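DUF4595 domain-containing protein (Bacteroides vulgatus, PDB 3TZG) is of unknown function but forms a porin-like beta barrel of antiparallel strands, belonging to the BVU_2266-like family. Local coordinates at residues Lys123-Tyr128 with Met140-Glu145; Lys95-Asp100 with Ile108-Arg113; Cys153-Asn158 with Asn202-Cys207. One frame throughout, in Å; residues are numbered along the deposited sequence.

Interaction 1 (Lys123-Tyr128 with Met140-Glu145); sequences KVQGKY and MTVFTE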
loop_
_atom_site.group_PDB
_atom_site.type_symbol
_atom_site.label_atom_id
_atom_site.label_comp_id
_atom_site.label_asym_id
_atom_site.label_seq_id
_atom_site.Cartn_x
_atom_site.Cartn_y
_atom_site.Cartn_z
ATOM N N LYS A 123 -14.423 1.943 -10.415
ATOM C CA LYS A 123 -14.523 0.720 -9.619
ATOM C C LYS A 123 -13.188 -0.009 -9.695
ATOM O O LYS A 123 -12.643 -0.175 -10.786
ATOM C CB LYS A 123 -15.684 -0.170 -10.097
ATOM C CG LYS A 123 -16.113 -1.217 -9.086
ATOM C CD LYS A 123 -17.188 -2.114 -9.634
ATOM C CE LYS A 123 -17.651 -3.092 -8.570
ATOM N NZ LYS A 123 -18.631 -4.104 -9.084
ATOM N N VAL A 124 -12.625 -0.381 -8.546
ATOM C CA VAL A 124 -11.363 -1.138 -8.479
ATOM C C VAL A 124 -11.616 -2.408 -7.667
ATOM O O VAL A 124 -12.216 -2.338 -6.585
ATOM C CB VAL A 124 -10.182 -0.331 -7.914
ATOM C CG1 VAL A 124 -8.886 -1.109 -8.072
ATOM C CG2 VAL A 124 -10.068 1.045 -8.587
ATOM N N GLN A 125 -11.234 -3.575 -8.222
ATOM C CA GLN A 125 -11.432 -4.878 -7.582
ATOM C C GLN A 125 -10.104 -5.612 -7.513
ATOM O O GLN A 125 -9.532 -5.945 -8.538
ATOM C CB GLN A 125 -12.483 -5.700 -8.336
ATOM C CG GLN A 125 -13.837 -5.026 -8.435
ATOM C CD GLN A 125 -14.764 -5.832 -9.283
ATOM O OE1 GLN A 125 -15.599 -6.572 -8.770
ATOM N NE2 GLN A 125 -14.628 -5.721 -10.603
ATOM N N GLY A 126 -9.611 -5.842 -6.310
ATOM C CA GLY A 126 -8.321 -6.478 -6.130
ATOM C C GLY A 126 -8.411 -7.762 -5.365
ATOM O O GLY A 126 -9.131 -7.827 -4.368
ATOM N N LYS A 127 -7.641 -8.775 -5.819
ATOM C CA LYS A 127 -7.524 -10.099 -5.222
ATOM C C LYS A 127 -6.084 -10.330 -4.814
ATOM O O LYS A 127 -5.218 -10.273 -5.673
ATOM C CB LYS A 127 -7.997 -11.167 -6.219
ATOM C CG LYS A 127 -8.253 -12.523 -5.598
ATOM C CD LYS A 127 -8.593 -13.563 -6.661
ATOM C CE LYS A 127 -8.785 -14.922 -6.033
ATOM N NZ LYS A 127 -8.947 -15.982 -7.060
ATOM N N TYR A 128 -5.809 -10.546 -3.521
ATOM C CA TYR A 128 -4.461 -10.792 -2.997
ATOM C C TYR A 128 -4.395 -12.241 -2.597
ATOM O O TYR A 128 -5.161 -12.651 -1.731
ATOM C CB TYR A 128 -4.145 -9.843 -1.827
ATOM C CG TYR A 128 -4.078 -8.391 -2.250
ATOM C CD1 TYR A 128 -5.235 -7.675 -2.550
ATOM C CD2 TYR A 128 -2.857 -7.728 -2.348
ATOM C CE1 TYR A 128 -5.173 -6.367 -3.022
ATOM C CE2 TYR A 128 -2.781 -6.415 -2.809
ATOM C CZ TYR A 128 -3.943 -5.740 -3.143
ATOM O OH TYR A 128 -3.884 -4.438 -3.550
HETATM N N MSE A 140 -4.305 -9.599 -8.375
HETATM C CA MSE A 140 -5.136 -9.404 -9.560
HETATM C C MSE A 140 -6.030 -8.210 -9.333
HETATM O O MSE A 140 -6.709 -8.140 -8.299
HETATM C CB MSE A 140 -5.949 -10.648 -9.889
HETATM C CG MSE A 140 -5.101 -11.774 -10.399
HETATM SE SE MSE A 140 -5.220 -13.355 -9.285
HETATM C CE MSE A 140 -4.455 -12.748 -7.635
ATOM N N THR A 141 -5.970 -7.232 -10.261
ATOM C CA THR A 141 -6.740 -6.003 -10.152
ATOM C C THR A 141 -7.486 -5.754 -11.422
ATOM O O THR A 141 -6.917 -5.872 -12.506
ATOM C CB THR A 141 -5.868 -4.803 -9.812
ATOM O OG1 THR A 141 -4.854 -5.145 -8.868
ATOM C CG2 THR A 141 -6.673 -3.665 -9.272
ATOM N N VAL A 142 -8.771 -5.400 -11.285
ATOM C CA VAL A 142 -9.662 -5.047 -12.375
ATOM C C VAL A 142 -10.140 -3.642 -12.129
ATOM O O VAL A 142 -10.691 -3.360 -11.063
ATOM C CB VAL A 142 -10.834 -6.039 -12.553
ATOM C CG1 VAL A 142 -11.758 -5.608 -13.695
ATOM C CG2 VAL A 142 -10.317 -7.454 -12.781
ATOM N N PHE A 143 -9.935 -2.761 -13.128
ATOM C CA PHE A 143 -10.346 -1.353 -13.104
ATOM C C PHE A 143 -11.487 -1.126 -14.058
ATOM O O PHE A 143 -11.331 -1.357 -15.260
ATOM C CB PHE A 143 -9.170 -0.433 -13.468
ATOM C CG PHE A 143 -7.969 -0.516 -12.556
ATOM C CD1 PHE A 143 -6.986 -1.479 -12.760
ATOM C CD2 PHE A 143 -7.813 0.384 -11.500
ATOM C CE1 PHE A 143 -5.875 -1.552 -11.913
ATOM C CE2 PHE A 143 -6.705 0.315 -10.653
ATOM C CZ PHE A 143 -5.739 -0.648 -10.868
ATOM N N THR A 144 -12.650 -0.708 -13.532
ATOM C CA THR A 144 -13.798 -0.371 -14.371
ATOM C C THR A 144 -13.961 1.147 -14.325
ATOM O O THR A 144 -14.048 1.734 -13.241
ATOM C CB THR A 144 -15.063 -1.125 -13.980
ATOM O OG1 THR A 144 -14.804 -2.521 -14.057
ATOM C CG2 THR A 144 -16.223 -0.799 -14.900
ATOM N N GLU A 145 -13.927 1.775 -15.506
ATOM C CA GLU A 145 -14.064 3.220 -15.647
ATOM C C GLU A 145 -15.537 3.568 -15.822
ATOM O O GLU A 145 -16.342 2.675 -16.091
ATOM C CB GLU A 145 -13.209 3.729 -16.816
ATOM C CG GLU A 145 -11.707 3.653 -16.562
ATOM C CD GLU A 145 -11.154 4.596 -15.509
ATOM O OE1 GLU A 145 -11.677 5.725 -15.384
ATOM O OE2 GLU A 145 -10.154 4.230 -14.851
HETATM O O HOH W 1 -5.007 -3.748 -6.569
#
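Val124 and Phe143 lie side by side and point the same way. They form a non-hydrogen-bonded pair of antiparallel strands, 123-128 and 140-145, the arms of a beta hairpin. Phe143 has CG anti to the carbonyl carbon (chi1 -60°), which brings ring atoms CD2 and CE2 obliquely against both methyls of Val124. Val124 CG1 is 3.7 Å from Phe143 CE2, and Val124 CG2 is 3.7 Å from Phe143 CD2. Val124 CG1 also meets Thr141 CG2 at 3.6 Å, and these two side chains cross obliquely. Thr141 OG1, anti to the carbonyl carbon, bonds to a water at 2.7 Å. That water donates a longer bond to Tyr128 OH, which also bonds to Asp177 O. On the other face Lys123, Gln125 and Lys127 are extended beyond CG, and both lysine amines extend clear of strand 140-145. Met140, a selenomethionine, bends at chi2 and chi3 so that CE sits beside the carbonyl of Lys127. Six backbone hydrogen bonds link Lys123 with Thr144, Gln125 with Val142 and Lys127 with Met140, all in the carbonyl planes. All direct hydrogen bonds across the pair are main-chain, so the register probably depends little on side-chain identity, while apolar contact gathers on the Val124 face.

Interaction 2 (Lys95-Asp100 with Ile108-Arg113); sequences KQTVYD and INSDYR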
loop_
_atom_site.group_PDB
_atom_site.type_symbol
_atom_site.label_atom_id
_atom_site.label_comp_id
_atom_site.label_asym_id
_atom_site.label_seq_id
_atom_site.Cartn_x
_atom_site.Cartn_y
_atom_site.Cartn_z
ATOM N N LYS A 95 -14.446 7.619 -1.726
ATOM C CA LYS A 95 -14.092 6.218 -1.911
ATOM C C LYS A 95 -14.713 5.350 -0.818
ATOM O O LYS A 95 -14.523 5.604 0.372
ATOM C CB LYS A 95 -12.571 6.052 -1.926
ATOM C CG LYS A 95 -12.108 4.656 -2.312
ATOM C CD LYS A 95 -10.608 4.557 -2.141
ATOM C CE LYS A 95 -10.040 3.221 -2.489
ATOM N NZ LYS A 95 -8.564 3.215 -2.440
ATOM N N GLN A 96 -15.463 4.335 -1.239
ATOM C CA GLN A 96 -16.080 3.350 -0.359
ATOM C C GLN A 96 -15.457 1.979 -0.603
ATOM O O GLN A 96 -15.549 1.433 -1.707
ATOM C CB GLN A 96 -17.584 3.305 -0.558
ATOM C CG GLN A 96 -18.311 4.381 0.163
ATOM C CD GLN A 96 -19.785 4.399 -0.134
ATOM O OE1 GLN A 96 -20.293 3.708 -1.015
ATOM N NE2 GLN A 96 -20.509 5.213 0.593
ATOM N N THR A 97 -14.828 1.428 0.419
ATOM C CA THR A 97 -14.139 0.157 0.267
ATOM C C THR A 97 -14.603 -0.861 1.308
ATOM O O THR A 97 -14.939 -0.487 2.441
ATOM C CB THR A 97 -12.622 0.403 0.382
ATOM O OG1 THR A 97 -12.245 1.252 -0.696
ATOM C CG2 THR A 97 -11.813 -0.877 0.299
ATOM N N VAL A 98 -14.583 -2.150 0.904
ATOM C CA VAL A 98 -14.877 -3.302 1.745
ATOM C C VAL A 98 -13.724 -4.309 1.588
ATOM O O VAL A 98 -13.184 -4.495 0.495
ATOM C CB VAL A 98 -16.266 -3.946 1.490
ATOM C CG1 VAL A 98 -17.377 -3.036 1.992
ATOM C CG2 VAL A 98 -16.474 -4.329 0.017
ATOM N N TYR A 99 -13.316 -4.898 2.717
ATOM C CA TYR A 99 -12.236 -5.895 2.838
ATOM C C TYR A 99 -12.864 -7.270 3.187
ATOM O O TYR A 99 -13.616 -7.364 4.161
ATOM C CB TYR A 99 -11.205 -5.434 3.909
ATOM C CG TYR A 99 -10.662 -4.036 3.666
ATOM C CD1 TYR A 99 -9.666 -3.810 2.724
ATOM C CD2 TYR A 99 -11.173 -2.939 4.350
ATOM C CE1 TYR A 99 -9.218 -2.522 2.438
ATOM C CE2 TYR A 99 -10.701 -1.643 4.099
ATOM C CZ TYR A 99 -9.733 -1.437 3.131
ATOM O OH TYR A 99 -9.272 -0.165 2.832
ATOM N N ASP A 100 -12.642 -8.298 2.339
ATOM C CA ASP A 100 -13.162 -9.656 2.565
ATOM C C ASP A 100 -12.028 -10.653 2.544
ATOM O O ASP A 100 -11.098 -10.544 1.727
ATOM C CB ASP A 100 -14.224 -10.043 1.568
ATOM C CG ASP A 100 -15.499 -9.264 1.812
ATOM O OD1 ASP A 100 -16.346 -9.734 2.626
ATOM O OD2 ASP A 100 -15.656 -8.183 1.201
ATOM N N ILE A 108 -10.381 -6.874 -2.098
ATOM C CA ILE A 108 -10.553 -5.444 -1.837
ATOM C C ILE A 108 -11.427 -4.890 -2.962
ATOM O O ILE A 108 -11.091 -5.019 -4.139
ATOM C CB ILE A 108 -9.189 -4.695 -1.682
ATOM C CG1 ILE A 108 -8.322 -5.347 -0.568
ATOM C CG2 ILE A 108 -9.422 -3.214 -1.401
ATOM C CD1 ILE A 108 -6.988 -4.769 -0.327
ATOM N N ASN A 109 -12.567 -4.327 -2.614
ATOM C CA ASN A 109 -13.469 -3.754 -3.623
ATOM C C ASN A 109 -13.764 -2.319 -3.259
ATOM O O ASN A 109 -14.238 -2.060 -2.143
ATOM C CB ASN A 109 -14.753 -4.564 -3.766
ATOM C CG ASN A 109 -14.496 -6.021 -4.089
ATOM O OD1 ASN A 109 -14.297 -6.395 -5.242
ATOM N ND2 ASN A 109 -14.447 -6.872 -3.065
ATOM N N SER A 110 -13.424 -1.380 -4.181
ATOM C CA SER A 110 -13.607 0.065 -3.991
ATOM C C SER A 110 -14.486 0.697 -5.040
ATOM O O SER A 110 -14.420 0.347 -6.221
ATOM C CB SER A 110 -12.269 0.784 -4.013
ATOM O OG SER A 110 -11.429 0.363 -2.948
ATOM N N ASP A 111 -15.307 1.646 -4.600
ATOM C CA ASP A 111 -16.164 2.434 -5.473
ATOM C C ASP A 111 -15.884 3.879 -5.235
ATOM O O ASP A 111 -15.873 4.338 -4.083
ATOM C CB ASP A 111 -17.646 2.116 -5.290
ATOM C CG ASP A 111 -18.047 0.925 -6.107
ATOM O OD1 ASP A 111 -18.160 1.074 -7.333
ATOM O OD2 ASP A 111 -18.179 -0.182 -5.525
ATOM N N TYR A 112 -15.574 4.573 -6.336
ATOM C CA TYR A 112 -15.273 5.989 -6.384
ATOM C C TYR A 112 -16.418 6.768 -6.974
ATOM O O TYR A 112 -16.807 6.509 -8.109
ATOM C CB TYR A 112 -14.024 6.222 -7.221
ATOM C CG TYR A 112 -12.727 5.767 -6.605
ATOM C CD1 TYR A 112 -11.966 6.634 -5.825
ATOM C CD2 TYR A 112 -12.179 4.535 -6.929
ATOM C CE1 TYR A 112 -10.718 6.262 -5.334
ATOM C CE2 TYR A 112 -10.923 4.153 -6.456
ATOM C CZ TYR A 112 -10.200 5.018 -5.650
ATOM O OH TYR A 112 -8.966 4.650 -5.169
ATOM N N ARG A 113 -16.955 7.725 -6.207
ATOM C CA ARG A 113 -18.015 8.657 -6.605
ATOM C C ARG A 113 -17.577 10.110 -6.357
ATOM O O ARG A 113 -16.842 10.380 -5.413
ATOM C CB ARG A 113 -19.310 8.372 -5.841
ATOM C CG ARG A 113 -20.154 7.196 -6.317
ATOM C CD ARG A 113 -21.084 6.913 -5.168
ATOM N NE ARG A 113 -21.935 5.736 -5.250
ATOM C CZ ARG A 113 -22.965 5.530 -4.430
ATOM N NH1 ARG A 113 -23.289 6.436 -3.513
ATOM N NH2 ARG A 113 -23.702 4.440 -4.543
#
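The tight side of this hairpin holds Lys95, Thr97, Tyr99, Ile108, Ser110 and Tyr112, all buried. Lys95 is extended throughout, with CG anti to the backbone N (chi1 -172°). It runs alongside Tyr112, pointing the same way, and lays its aliphatic chain over one ring face. Lys95 CG is 4.0 Å from the centroid of the Tyr112 ring, a CH-pi contact. Both polar ends then turn to outside partners. Lys95 NZ forms a salt bridge with Asp182, and Tyr112 OH bonds to Asp179. These carboxylates would probably favour a charged lysine. Thr97 OG1 and Ser110 OG share a hydrogen bond of 2.6 Å. The two side chains rise side by side, and each hydroxyl, anti to its own carbonyl carbon, turns toward the other. Ile108 CG1 lies 3.9 Å from Tyr99 CD1, at the edge of the ring. Tyr99 also stacks on Tyr186.

The other face is loose. Gln96, Val98, Asn109 and Asp111 are at least partly exposed, and among side-chain atoms Val98 CG2 comes no nearer than 4.2 Å to Asn109 CB. No side-chain bond crosses here; the pairs are joined through the main chain. Gln96 N reaches Asp111 O at 2.9 Å, nearly straight at 172°. A hairpin with one buried face, partly against helix 181-188, and one more exposed face is consistent with the wall of a porin-like beta barrel.

Interaction 3 (Cys153-Asn158 with Asn202-Cys207); sequences CHTYYN and NDIGYC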
loop_
_atom_site.group_PDB
_atom_site.type_symbol
_atom_site.label_atom_id
_atom_site.label_comp_id
_atom_site.label_asym_id
_atom_site.label_seq_id
_atom_site.Cartn_x
_atom_site.Cartn_y
_atom_site.Cartn_z
ATOM N N CYS A 153 -4.706 -6.025 -14.413
ATOM C CA CYS A 153 -3.319 -6.322 -14.163
ATOM C C CYS A 153 -3.185 -7.560 -13.319
ATOM O O CYS A 153 -3.916 -7.737 -12.342
ATOM C CB CYS A 153 -2.639 -5.137 -13.487
ATOM S SG CYS A 153 -0.840 -5.274 -13.399
ATOM N N HIS A 154 -2.220 -8.390 -13.664
ATOM C CA HIS A 154 -1.853 -9.531 -12.864
ATOM C C HIS A 154 -0.419 -9.329 -12.453
ATOM O O HIS A 154 0.431 -9.161 -13.335
ATOM C CB HIS A 154 -2.062 -10.818 -13.641
ATOM C CG HIS A 154 -2.246 -12.046 -12.805
ATOM N ND1 HIS A 154 -3.112 -13.050 -13.197
ATOM C CD2 HIS A 154 -1.684 -12.390 -11.622
ATOM C CE1 HIS A 154 -3.016 -13.992 -12.278
ATOM N NE2 HIS A 154 -2.172 -13.642 -11.302
ATOM N N THR A 155 -0.149 -9.265 -11.130
ATOM C CA THR A 155 1.202 -9.050 -10.575
ATOM C C THR A 155 1.711 -10.355 -9.883
ATOM O O THR A 155 0.980 -10.982 -9.122
ATOM C CB THR A 155 1.187 -7.865 -9.625
ATOM O OG1 THR A 155 0.640 -6.723 -10.279
ATOM C CG2 THR A 155 2.533 -7.523 -9.124
ATOM N N TYR A 156 2.946 -10.779 -10.195
ATOM C CA TYR A 156 3.524 -11.999 -9.615
ATOM C C TYR A 156 4.758 -11.631 -8.784
ATOM O O TYR A 156 5.553 -10.809 -9.221
ATOM C CB TYR A 156 3.873 -13.033 -10.716
ATOM C CG TYR A 156 2.715 -13.415 -11.611
ATOM C CD1 TYR A 156 2.407 -12.667 -12.748
ATOM C CD2 TYR A 156 1.951 -14.546 -11.351
ATOM C CE1 TYR A 156 1.380 -13.048 -13.610
ATOM C CE2 TYR A 156 0.891 -14.914 -12.188
ATOM C CZ TYR A 156 0.619 -14.166 -13.320
ATOM O OH TYR A 156 -0.442 -14.493 -14.136
ATOM N N TYR A 157 4.922 -12.232 -7.593
ATOM C CA TYR A 157 6.058 -11.924 -6.702
ATOM C C TYR A 157 6.933 -13.127 -6.469
ATOM O O TYR A 157 6.441 -14.209 -6.145
ATOM C CB TYR A 157 5.570 -11.393 -5.331
ATOM C CG TYR A 157 4.819 -10.091 -5.435
ATOM C CD1 TYR A 157 5.496 -8.879 -5.505
ATOM C CD2 TYR A 157 3.439 -10.075 -5.568
ATOM C CE1 TYR A 157 4.815 -7.678 -5.682
ATOM C CE2 TYR A 157 2.744 -8.881 -5.743
ATOM C CZ TYR A 157 3.432 -7.680 -5.780
ATOM O OH TYR A 157 2.744 -6.498 -5.938
ATOM N N ASN A 158 8.240 -12.914 -6.556
ATOM C CA ASN A 158 9.238 -13.963 -6.344
ATOM C C ASN A 158 10.026 -13.695 -5.031
ATOM O O ASN A 158 10.428 -12.561 -4.788
ATOM C CB ASN A 158 10.172 -14.042 -7.544
ATOM C CG ASN A 158 11.177 -15.143 -7.418
ATOM O OD1 ASN A 158 12.232 -14.991 -6.778
ATOM N ND2 ASN A 158 10.853 -16.291 -7.988
ATOM N N ASN A 202 12.060 -10.279 -4.042
ATOM C CA ASN A 202 13.296 -9.866 -4.715
ATOM C C ASN A 202 13.008 -9.418 -6.150
ATOM O O ASN A 202 13.704 -8.548 -6.663
ATOM C CB ASN A 202 14.342 -10.961 -4.694
ATOM C CG ASN A 202 13.882 -12.325 -5.079
ATOM O OD1 ASN A 202 13.414 -13.106 -4.254
ATOM N ND2 ASN A 202 14.155 -12.692 -6.293
ATOM N N ASP A 203 11.956 -9.956 -6.773
ATOM C CA ASP A 203 11.570 -9.618 -8.153
ATOM C C ASP A 203 10.041 -9.554 -8.301
ATOM O O ASP A 203 9.309 -10.239 -7.582
ATOM C CB ASP A 203 12.174 -10.623 -9.143
ATOM C CG ASP A 203 13.702 -10.499 -9.207
ATOM O OD1 ASP A 203 14.198 -9.524 -9.824
ATOM O OD2 ASP A 203 14.396 -11.344 -8.588
ATOM N N ILE A 204 9.574 -8.660 -9.188
ATOM C CA ILE A 204 8.154 -8.428 -9.473
ATOM C C ILE A 204 7.936 -8.398 -10.991
ATOM O O ILE A 204 8.732 -7.761 -11.700
ATOM C CB ILE A 204 7.623 -7.108 -8.818
ATOM C CG1 ILE A 204 8.116 -6.941 -7.362
ATOM C CG2 ILE A 204 6.072 -7.008 -8.961
ATOM C CD1 ILE A 204 8.116 -5.626 -6.850
ATOM N N GLY A 205 6.839 -9.023 -11.448
ATOM C CA GLY A 205 6.403 -9.073 -12.844
ATOM C C GLY A 205 4.955 -8.625 -12.986
ATOM O O GLY A 205 4.089 -9.003 -12.185
ATOM N N TYR A 206 4.681 -7.822 -14.036
ATOM C CA TYR A 206 3.376 -7.264 -14.364
ATOM C C TYR A 206 2.880 -7.703 -15.712
ATOM O O TYR A 206 3.566 -7.482 -16.703
ATOM C CB TYR A 206 3.461 -5.737 -14.367
ATOM C CG TYR A 206 3.886 -5.189 -13.037
ATOM C CD1 TYR A 206 2.954 -4.948 -12.031
ATOM C CD2 TYR A 206 5.217 -4.885 -12.783
ATOM C CE1 TYR A 206 3.344 -4.428 -10.798
ATOM C CE2 TYR A 206 5.619 -4.379 -11.552
ATOM C CZ TYR A 206 4.682 -4.164 -10.559
ATOM O OH TYR A 206 5.092 -3.698 -9.339
ATOM N N CYS A 207 1.667 -8.240 -15.777
ATOM C CA CYS A 207 1.088 -8.606 -17.054
ATOM C C CYS A 207 -0.225 -7.840 -17.213
ATOM O O CYS A 207 -1.219 -8.172 -16.580
ATOM C CB CYS A 207 0.908 -10.121 -17.164
ATOM S SG CYS A 207 0.128 -10.674 -18.705
HETATM O O HOH W 2 3.882 -4.180 -6.856
#
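Asn202 has CG between its backbone N and carbonyl carbon (chi1 47°), the crowded position, while Asn158 has CG anti to the backbone N (chi1 -177°). These turns make the two amides cross obliquely, their planes 85° apart. Asn202 ND2 donates to a lone pair of Asn158 OD1 at 3.0 Å. Asn202 ND2 also donates to Asp203 OD2 at 2.7 Å, meeting the carboxylate from above its plane. Asn202 N bonds to Asn158 O, and Asn202 OD1 accepts from Asn161 N. Asn158 ND2 turns to Asp160. An alanine in place of Asn202 would remove the whole amide and would probably loosen the start of strand 203-207 against Asn158, since the bonds to Asn158 OD1, Asp203 OD2 and Asn161 N would be lost.

From here strands 153-158 and 203-207 run antiparallel, as neighbours in the wall of the beta barrel. They are not a simple hairpin, because the connection between them includes helix 181-188. Backbone bonds join His154 with Cys207, Tyr156 with Gly205 and Asn158 with Asp203.

Tyr157 and Ile204 lie side by side, with Ile204 CG2 3.6 Å from Tyr157 CE1. The same methyl meets Thr155 CG2. Thr155 also runs alongside Tyr206, with Thr155 CG2 3.6 Å from Tyr206 CE1. Cys153 SG comes to the edge of that ring, 5.4 Å from the Tyr206 centroid, a sulfur-aromatic contact. One water bridges the two phenols, 2.7 Å from Tyr157 OH and 2.8 Å from Tyr206 OH. Tyr157 OH is also bonded to Asp177 N. On the other face the hydroxyl of Tyr156 sits over the centre of the His154 ring, and His154 NE2 bonds to Glu138.

Overall arrangement
All three contacts join neighbouring antiparallel strands of the barrel, and no segment is shared. Strands 105-114 and 120-130 are neighbours, so interactions 1 and 2 touch: Gly126 N meets Ile108 O and Val124 O meets Ser110 N, probably as hydrogen bonds. Strands 136-145 and 150-158 likewise join interactions 1 and 3, and Met140 packs on His154. Interactions 2 and 3 do not touch; their centres are about 23 Å apart. Interaction 2 is buried, and its polar groups are paired inside. Interaction 3 is partly buried and adds amide bonds and aromatic packing. Interaction 1, at the surface, adds a small apolar cluster and a water bridge on one face and extended polar chains on the other.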